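Local coordinates for protein glutamate racemase (Bacillus anthracis, PDB 2DWU) that belongs to the Asp/Glu/hydantoin racemase family, built of two alpha/beta lobes with parallel sheets, and holds D-glutamic acid and potassium in this structure, at residues V143-V155 against Q168-I181. Residues are numbered along the deposited sequence; the frame is centred on the assembly and turned at random.
Sequences VHSHACPTLATVV and QVKQALLPLTKEDI
His144 lies against Glu179 where an edge strand of a four-stranded parallel sheet, 142-147, is covered by helix 162-177, the helix that leads on to strand 183-187, on the far side of strand 115-120 in this alpha/beta lobe. The segments run nearly antiparallel, strand and helix axes 154° apart and 8.6 Å at closest approach. Glu179 folds over one face of the imidazole: its CB sits 4.0 Å from the ring centroid, almost on the ring normal, a CH-pi contact, and the bend at chi2 (-70°) swings the carboxylate back across the ring, the two planes only 22° apart. Water clasps both ring nitrogens, one molecule joining NE2 to Asp180 O and another reaching weakly from ND1 to Glu179 OE1. CB of His144 meets CD2 of Leu176, a side chain that also packs on Ile119 of the adjacent strand 115-120.

His146 has CG anti to its backbone nitrogen (chi1 176°), which brings the ring to the kink of the helix; Pro175 CG covers one face, 3.9 Å from the centroid, while Ala172 O lies at the edge, 2.7 Å from NE2. A water in the ring plane links the same NE2 to Gln171 O.

Past the strand, a type I turn from Cys148 to Leu151 leads into the next helix. Here Ala172 CB is the shared apolar partner, touching Cys148 SG at 3.8 Å and, further on, Leu151 CD1. Between these two, a water bonded to Thr150 OG1 donates to Gln168 OE1, with 2.9 Å between the water oxygen and OE1. Val154 CG2 rests on Gln168 CG at 3.9 Å.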
ATOM      1  N   VAL B 143     -19.116   4.352  -6.987  1.00  9.87           N
ATOM      2  CA  VAL B 143     -18.015   5.009  -7.686  1.00 10.48           C
ATOM      3  C   VAL B 143     -18.550   6.053  -8.646  1.00 10.02           C
ATOM      4  O   VAL B 143     -19.430   5.768  -9.469  1.00 10.87           O
ATOM      5  CB  VAL B 143     -17.169   3.972  -8.493  1.00  9.05           C
ATOM      6  CG1 VAL B 143     -15.889   4.636  -9.096  1.00  9.97           C
ATOM      7  CG2 VAL B 143     -16.755   2.795  -7.577  1.00 10.31           C
ATOM      8  N   HIS B 144     -18.021   7.268  -8.534  1.00  9.71           N
ATOM      9  CA  HIS B 144     -18.422   8.359  -9.423  1.00  9.83           C
ATOM     10  C   HIS B 144     -17.207   8.685 -10.266  1.00 11.14           C
ATOM     11  O   HIS B 144     -16.212   9.158  -9.720  1.00 10.64           O
ATOM     12  CB  HIS B 144     -18.812   9.573  -8.599  1.00 11.75           C
ATOM     13  CG  HIS B 144     -20.059   9.363  -7.791  1.00 12.95           C
ATOM     14  ND1 HIS B 144     -21.312   9.315  -8.368  1.00 15.68           N
ATOM     15  CD2 HIS B 144     -20.242   9.150  -6.464  1.00 14.39           C
ATOM     16  CE1 HIS B 144     -22.214   9.079  -7.424  1.00 15.21           C
ATOM     17  NE2 HIS B 144     -21.593   8.972  -6.263  1.00 15.59           N
ATOM     18  N   SER B 145     -17.305   8.454 -11.575  1.00  9.82           N
ATOM     19  CA  SER B 145     -16.187   8.666 -12.497  1.00 10.30           C
ATOM     20  C   SER B 145     -16.465   9.838 -13.430  1.00 11.02           C
ATOM     21  O   SER B 145     -17.474   9.854 -14.137  1.00 12.44           O
ATOM     22  CB  SER B 145     -15.948   7.373 -13.280  1.00  9.90           C
ATOM     23  OG  SER B 145     -15.737   6.308 -12.366  1.00 11.07           O
ATOM     24  N   HIS B 146     -15.558  10.821 -13.430  0.50 10.97           N
ATOM     25  CA  HIS B 146     -15.721  12.044 -14.225  0.50 10.73           C
ATOM     26  C   HIS B 146     -14.492  12.472 -15.034  0.50 10.11           C
ATOM     27  O   HIS B 146     -13.418  12.717 -14.469  0.50 10.16           O
ATOM     28  CB  HIS B 146     -16.117  13.192 -13.285  0.50 13.16           C
ATOM     29  CG  HIS B 146     -16.215  14.528 -13.955  0.50 14.46           C
ATOM     30  ND1 HIS B 146     -17.156  14.815 -14.919  0.50 16.15           N
ATOM     31  CD2 HIS B 146     -15.480  15.656 -13.801  0.50 16.13           C
ATOM     32  CE1 HIS B 146     -16.997  16.058 -15.332  0.50 17.35           C
ATOM     33  NE2 HIS B 146     -15.985  16.592 -14.672  0.50 16.42           N
ATOM     34  N   ALA B 147     -14.657  12.600 -16.347  1.00  9.69           N
ATOM     35  CA  ALA B 147     -13.538  13.016 -17.208  1.00  9.75           C
ATOM     36  C   ALA B 147     -13.294  14.509 -16.999  1.00 11.03           C
ATOM     37  O   ALA B 147     -14.246  15.289 -16.904  1.00 11.74           O
ATOM     38  CB  ALA B 147     -13.872  12.753 -18.659  1.00 10.63           C
ATOM     39  N   CYS B 148     -12.016  14.906 -16.956  1.00  9.20           N
ATOM     40  CA  CYS B 148     -11.603  16.311 -16.767  1.00 11.10           C
ATOM     41  C   CYS B 148     -10.578  16.543 -17.879  1.00 12.45           C
ATOM     42  O   CYS B 148      -9.387  16.723 -17.618  1.00 11.77           O
ATOM     43  CB  CYS B 148     -10.944  16.486 -15.394  1.00 10.86           C
ATOM     44  SG  CYS B 148     -12.075  16.157 -14.018  1.00 11.81           S
ATOM     45  N   PRO B 149     -11.051  16.622 -19.126  0.50 12.42           N
ATOM     46  CA  PRO B 149     -10.194  16.823 -20.294  0.50 12.61           C
ATOM     47  C   PRO B 149      -9.256  18.033 -20.345  0.50 13.50           C
ATOM     48  O   PRO B 149      -8.230  17.984 -21.023  0.50 14.96           O
ATOM     49  CB  PRO B 149     -11.194  16.812 -21.447  0.50 12.77           C
ATOM     50  CG  PRO B 149     -12.410  17.450 -20.833  0.50 10.92           C
ATOM     51  CD  PRO B 149     -12.475  16.761 -19.490  0.50 11.83           C
ATOM     52  N   THR B 150      -9.572  19.107 -19.634  0.50 13.41           N
ATOM     53  CA  THR B 150      -8.728  20.303 -19.711  0.50 14.08           C
ATOM     54  C   THR B 150      -7.601  20.358 -18.702  0.50 13.04           C
ATOM     55  O   THR B 150      -6.696  21.186 -18.810  0.50 12.61           O
ATOM     56  CB  THR B 150      -9.566  21.571 -19.516  0.50 13.79           C
ATOM     57  OG1 THR B 150     -10.778  21.453 -20.260  0.50 16.21           O
ATOM     58  CG2 THR B 150      -8.809  22.799 -19.993  0.50 14.79           C
ATOM     59  N   LEU B 151      -7.627  19.463 -17.726  1.00 12.71           N
ATOM     60  CA  LEU B 151      -6.627  19.523 -16.693  1.00 11.26           C
ATOM     61  C   LEU B 151      -5.188  19.200 -17.009  1.00 10.73           C
ATOM     62  O   LEU B 151      -4.298  19.914 -16.556  1.00 11.23           O
ATOM     63  CB  LEU B 151      -7.099  18.758 -15.443  1.00 12.41           C
ATOM     64  CG  LEU B 151      -8.414  19.313 -14.844  1.00 13.23           C
ATOM     65  CD1 LEU B 151      -8.664  18.591 -13.531  1.00 11.26           C
ATOM     66  CD2 LEU B 151      -8.342  20.832 -14.604  1.00 12.69           C
ATOM     67  N   ALA B 152      -4.935  18.148 -17.775  1.00 11.60           N
ATOM     68  CA  ALA B 152      -3.540  17.830 -18.085  1.00 11.38           C
ATOM     69  C   ALA B 152      -2.887  18.950 -18.909  1.00 13.56           C
ATOM     70  O   ALA B 152      -1.734  19.340 -18.650  1.00 11.93           O
ATOM     71  CB  ALA B 152      -3.448  16.473 -18.826  1.00 13.92           C
ATOM     72  N   THR B 153      -3.633  19.507 -19.868  1.00 13.45           N
ATOM     73  CA  THR B 153      -3.077  20.593 -20.685  1.00 15.27           C
ATOM     74  C   THR B 153      -2.829  21.810 -19.807  1.00 13.96           C
ATOM     75  O   THR B 153      -1.817  22.511 -19.962  1.00 16.18           O
ATOM     76  CB  THR B 153      -4.025  20.967 -21.844  1.00 18.28           C
ATOM     77  OG1 THR B 153      -4.337  19.789 -22.593  1.00 24.41           O
ATOM     78  CG2 THR B 153      -3.354  21.960 -22.780  1.00 20.77           C
ATOM     79  N   VAL B 154      -3.728  22.052 -18.860  1.00 12.70           N
ATOM     80  CA  VAL B 154      -3.565  23.165 -17.938  1.00 11.98           C
ATOM     81  C   VAL B 154      -2.258  22.996 -17.170  1.00 12.35           C
ATOM     82  O   VAL B 154      -1.485  23.938 -17.022  1.00 13.67           O
ATOM     83  CB  VAL B 154      -4.769  23.266 -16.939  1.00 13.26           C
ATOM     84  CG1 VAL B 154      -4.403  24.105 -15.714  1.00 15.46           C
ATOM     85  CG2 VAL B 154      -5.951  23.903 -17.656  1.00 16.34           C
ATOM     86  N   VAL B 155      -1.997  21.781 -16.699  1.00 11.96           N
ATOM     87  CA  VAL B 155      -0.785  21.525 -15.945  1.00 12.64           C
ATOM     88  C   VAL B 155       0.479  21.750 -16.783  1.00 12.95           C
ATOM     89  O   VAL B 155       1.437  22.324 -16.289  1.00 13.77           O
ATOM     90  CB  VAL B 155      -0.793  20.082 -15.376  1.00 12.60           C
ATOM     91  CG1 VAL B 155       0.606  19.667 -14.915  1.00 13.76           C
ATOM     92  CG2 VAL B 155      -1.739  20.027 -14.180  1.00 11.63           C
ATOM     93  N   GLN B 168     -10.372  26.529 -14.012  1.00 15.61           N
ATOM     94  CA  GLN B 168     -10.451  25.255 -14.719  1.00 13.57           C
ATOM     95  C   GLN B 168     -10.674  24.103 -13.751  1.00 12.20           C
ATOM     96  O   GLN B 168     -11.413  23.176 -14.070  1.00 12.84           O
ATOM     97  CB  GLN B 168      -9.193  25.017 -15.572  1.00 14.89           C
ATOM     98  CG  GLN B 168      -9.136  25.918 -16.830  1.00 17.47           C
ATOM     99  CD  GLN B 168     -10.430  25.916 -17.617  1.00 20.27           C
ATOM    100  OE1 GLN B 168     -10.896  24.868 -18.052  1.00 22.41           O
ATOM    101  NE2 GLN B 168     -11.021  27.087 -17.802  1.00 21.42           N
ATOM    102  N   VAL B 169     -10.049  24.168 -12.581  1.00 12.01           N
ATOM    103  CA  VAL B 169     -10.242  23.119 -11.580  1.00 12.37           C
ATOM    104  C   VAL B 169     -11.686  23.205 -11.051  1.00 13.32           C
ATOM    105  O   VAL B 169     -12.352  22.172 -10.852  1.00 13.45           O
ATOM    106  CB  VAL B 169      -9.220  23.246 -10.428  1.00 12.99           C
ATOM    107  CG1 VAL B 169      -9.610  22.314  -9.251  1.00 12.29           C
ATOM    108  CG2 VAL B 169      -7.822  22.858 -10.948  1.00 12.47           C
ATOM    109  N   LYS B 170     -12.185  24.434 -10.857  1.00 13.91           N
ATOM    110  CA  LYS B 170     -13.560  24.615 -10.381  1.00 15.59           C
ATOM    111  C   LYS B 170     -14.557  23.996 -11.361  1.00 15.56           C
ATOM    112  O   LYS B 170     -15.481  23.253 -10.974  1.00 15.74           O
ATOM    113  CB  LYS B 170     -13.875  26.113 -10.187  1.00 17.25           C
ATOM    114  CG  LYS B 170     -15.316  26.372  -9.740  1.00 21.37           C
ATOM    115  CD  LYS B 170     -15.555  27.832  -9.397  1.00 24.74           C
ATOM    116  CE  LYS B 170     -14.667  28.261  -8.240  1.00 26.75           C
ATOM    117  NZ  LYS B 170     -14.997  27.542  -6.960  1.00 28.87           N
ATOM    118  N   GLN B 171     -14.364  24.287 -12.643  1.00 13.93           N
ATOM    119  CA  GLN B 171     -15.237  23.779 -13.679  1.00 15.17           C
ATOM    120  C   GLN B 171     -15.158  22.266 -13.819  1.00 14.69           C
ATOM    121  O   GLN B 171     -16.172  21.587 -14.011  1.00 15.16           O
ATOM    122  CB  GLN B 171     -14.885  24.422 -15.021  1.00 18.14           C
ATOM    123  CG  GLN B 171     -15.320  25.863 -15.154  1.00 23.23           C
ATOM    124  CD  GLN B 171     -14.973  26.446 -16.511  1.00 24.55           C
ATOM    125  OE1 GLN B 171     -14.672  25.711 -17.462  1.00 26.63           O
ATOM    126  NE2 GLN B 171     -15.024  27.768 -16.614  1.00 26.09           N
ATOM    127  N   ALA B 172     -13.949  21.728 -13.722  1.00 13.50           N
ATOM    128  CA  ALA B 172     -13.771  20.292 -13.872  1.00 12.94           C
ATOM    129  C   ALA B 172     -14.399  19.505 -12.730  1.00 13.69           C
ATOM    130  O   ALA B 172     -14.955  18.436 -12.960  1.00 14.20           O
ATOM    131  CB  ALA B 172     -12.268  19.948 -13.959  1.00 13.19           C
ATOM    132  N   LEU B 173     -14.295  20.033 -11.512  1.00 14.43           N
ATOM    133  CA  LEU B 173     -14.803  19.320 -10.336  1.00 14.29           C
ATOM    134  C   LEU B 173     -16.248  19.618  -9.957  1.00 15.19           C
ATOM    135  O   LEU B 173     -16.780  18.986  -9.048  1.00 15.52           O
ATOM    136  CB  LEU B 173     -13.899  19.583  -9.132  1.00 14.50           C
ATOM    137  CG  LEU B 173     -12.480  18.987  -9.141  1.00 17.08           C
ATOM    138  CD1 LEU B 173     -11.719  19.495  -7.949  1.00 17.89           C
ATOM    139  CD2 LEU B 173     -12.544  17.465  -9.124  1.00 19.52           C
ATOM    140  N   LEU B 174     -16.896  20.542 -10.652  1.00 16.44           N
ATOM    141  CA  LEU B 174     -18.285  20.864 -10.312  1.00 18.52           C
ATOM    142  C   LEU B 174     -19.161  19.598 -10.203  1.00 18.68           C
ATOM    143  O   LEU B 174     -19.886  19.425  -9.220  1.00 18.94           O
ATOM    144  CB  LEU B 174     -18.869  21.832 -11.345  1.00 20.44           C
ATOM    145  CG  LEU B 174     -20.090  22.698 -10.985  1.00 24.74           C
ATOM    146  CD1 LEU B 174     -21.049  22.651 -12.146  1.00 25.98           C
ATOM    147  CD2 LEU B 174     -20.764  22.246  -9.709  1.00 23.23           C
ATOM    148  N   PRO B 175     -19.089  18.681 -11.181  1.00 19.84           N
ATOM    149  CA  PRO B 175     -19.936  17.488 -11.045  1.00 20.83           C
ATOM    150  C   PRO B 175     -19.692  16.684  -9.763  1.00 20.94           C
ATOM    151  O   PRO B 175     -20.641  16.125  -9.189  1.00 20.16           O
ATOM    152  CB  PRO B 175     -19.608  16.686 -12.297  1.00 22.39           C
ATOM    153  CG  PRO B 175     -19.292  17.774 -13.316  1.00 22.40           C
ATOM    154  CD  PRO B 175     -18.407  18.695 -12.490  1.00 20.45           C
ATOM    155  N   LEU B 176     -18.440  16.619  -9.300  1.00 18.68           N
ATOM    156  CA  LEU B 176     -18.150  15.865  -8.086  1.00 17.41           C
ATOM    157  C   LEU B 176     -18.533  16.586  -6.817  1.00 16.60           C
ATOM    158  O   LEU B 176     -18.730  15.931  -5.791  1.00 15.79           O
ATOM    159  CB  LEU B 176     -16.664  15.464  -7.995  1.00 18.17           C
ATOM    160  CG  LEU B 176     -16.267  14.222  -8.794  1.00 22.60           C
ATOM    161  CD1 LEU B 176     -14.781  13.993  -8.632  1.00 22.96           C
ATOM    162  CD2 LEU B 176     -17.059  12.989  -8.330  1.00 23.10           C
ATOM    163  N   THR B 177     -18.617  17.921  -6.855  1.00 15.13           N
ATOM    164  CA  THR B 177     -18.989  18.668  -5.653  1.00 17.10           C
ATOM    165  C   THR B 177     -20.448  18.363  -5.331  1.00 15.68           C
ATOM    166  O   THR B 177     -20.890  18.564  -4.200  1.00 16.85           O
ATOM    167  CB  THR B 177     -18.862  20.198  -5.818  1.00 16.23           C
ATOM    168  OG1 THR B 177     -19.784  20.649  -6.816  1.00 16.92           O
ATOM    169  CG2 THR B 177     -17.417  20.590  -6.196  1.00 18.38           C
ATOM    170  N   LYS B 178     -21.178  17.856  -6.324  1.00 15.80           N
ATOM    171  CA  LYS B 178     -22.600  17.541  -6.146  1.00 16.79           C
ATOM    172  C   LYS B 178     -22.799  16.131  -5.640  1.00 16.29           C
ATOM    173  O   LYS B 178     -23.908  15.752  -5.248  1.00 16.02           O
ATOM    174  CB  LYS B 178     -23.349  17.651  -7.476  1.00 17.83           C
ATOM    175  CG  LYS B 178     -23.376  19.052  -8.056  1.00 19.85           C
ATOM    176  CD  LYS B 178     -24.058  19.032  -9.398  1.00 21.44           C
ATOM    177  CE  LYS B 178     -24.055  20.426 -10.009  1.00 23.80           C
ATOM    178  NZ  LYS B 178     -24.589  20.397 -11.397  1.00 25.56           N
ATOM    179  N   GLU B 179     -21.730  15.341  -5.672  1.00 13.87           N
ATOM    180  CA  GLU B 179     -21.832  13.950  -5.255  1.00 14.88           C
ATOM    181  C   GLU B 179     -21.304  13.724  -3.851  1.00 13.27           C
ATOM    182  O   GLU B 179     -20.466  14.462  -3.346  1.00 13.57           O
ATOM    183  CB  GLU B 179     -21.056  13.076  -6.239  1.00 16.64           C
ATOM    184  CG  GLU B 179     -21.520  13.220  -7.691  1.00 20.72           C
ATOM    185  CD  GLU B 179     -22.895  12.635  -7.954  1.00 23.89           C
ATOM    186  OE1 GLU B 179     -23.406  12.814  -9.087  1.00 26.03           O
ATOM    187  OE2 GLU B 179     -23.467  11.995  -7.039  1.00 25.43           O
ATOM    188  N   ASP B 180     -21.823  12.680  -3.220  1.00 12.60           N
ATOM    189  CA  ASP B 180     -21.404  12.312  -1.895  1.00 10.68           C
ATOM    190  C   ASP B 180     -20.218  11.344  -2.021  1.00 11.29           C
ATOM    191  O   ASP B 180     -20.390  10.171  -2.379  1.00 11.52           O
ATOM    192  CB  ASP B 180     -22.584  11.632  -1.190  1.00 11.51           C
ATOM    193  CG  ASP B 180     -22.275  11.206   0.228  1.00 14.01           C
ATOM    194  OD1 ASP B 180     -21.180  11.507   0.760  1.00 14.53           O
ATOM    195  OD2 ASP B 180     -23.168  10.562   0.838  1.00 12.07           O
ATOM    196  N   ILE B 181     -19.011  11.869  -1.815  1.00  9.62           N
ATOM    197  CA  ILE B 181     -17.802  11.028  -1.822  1.00 11.06           C
ATOM    198  C   ILE B 181     -16.925  11.439  -0.650  1.00  9.85           C
ATOM    199  O   ILE B 181     -17.040  12.558  -0.153  1.00 13.03           O
ATOM    200  CB  ILE B 181     -16.948  11.211  -3.119  1.00 10.34           C
ATOM    201  CG1 ILE B 181     -16.480  12.669  -3.258  1.00 11.61           C
ATOM    202  CG2 ILE B 181     -17.722  10.763  -4.325  1.00 13.32           C
ATOM    203  CD1 ILE B 181     -15.418  12.810  -4.371  1.00 11.84           C
TER
HETATM  204  O   HOH W   1     -22.402   8.805  -3.510  1.00 18.26           O
HETATM  205  O   HOH W   2     -21.408  10.693 -10.890  1.00 36.73           O
HETATM  206  O   HOH W   3     -16.606  19.201 -15.649  1.00 29.13           O
HETATM  207  O   HOH W   4     -12.553  23.394 -19.856  1.00 23.06           O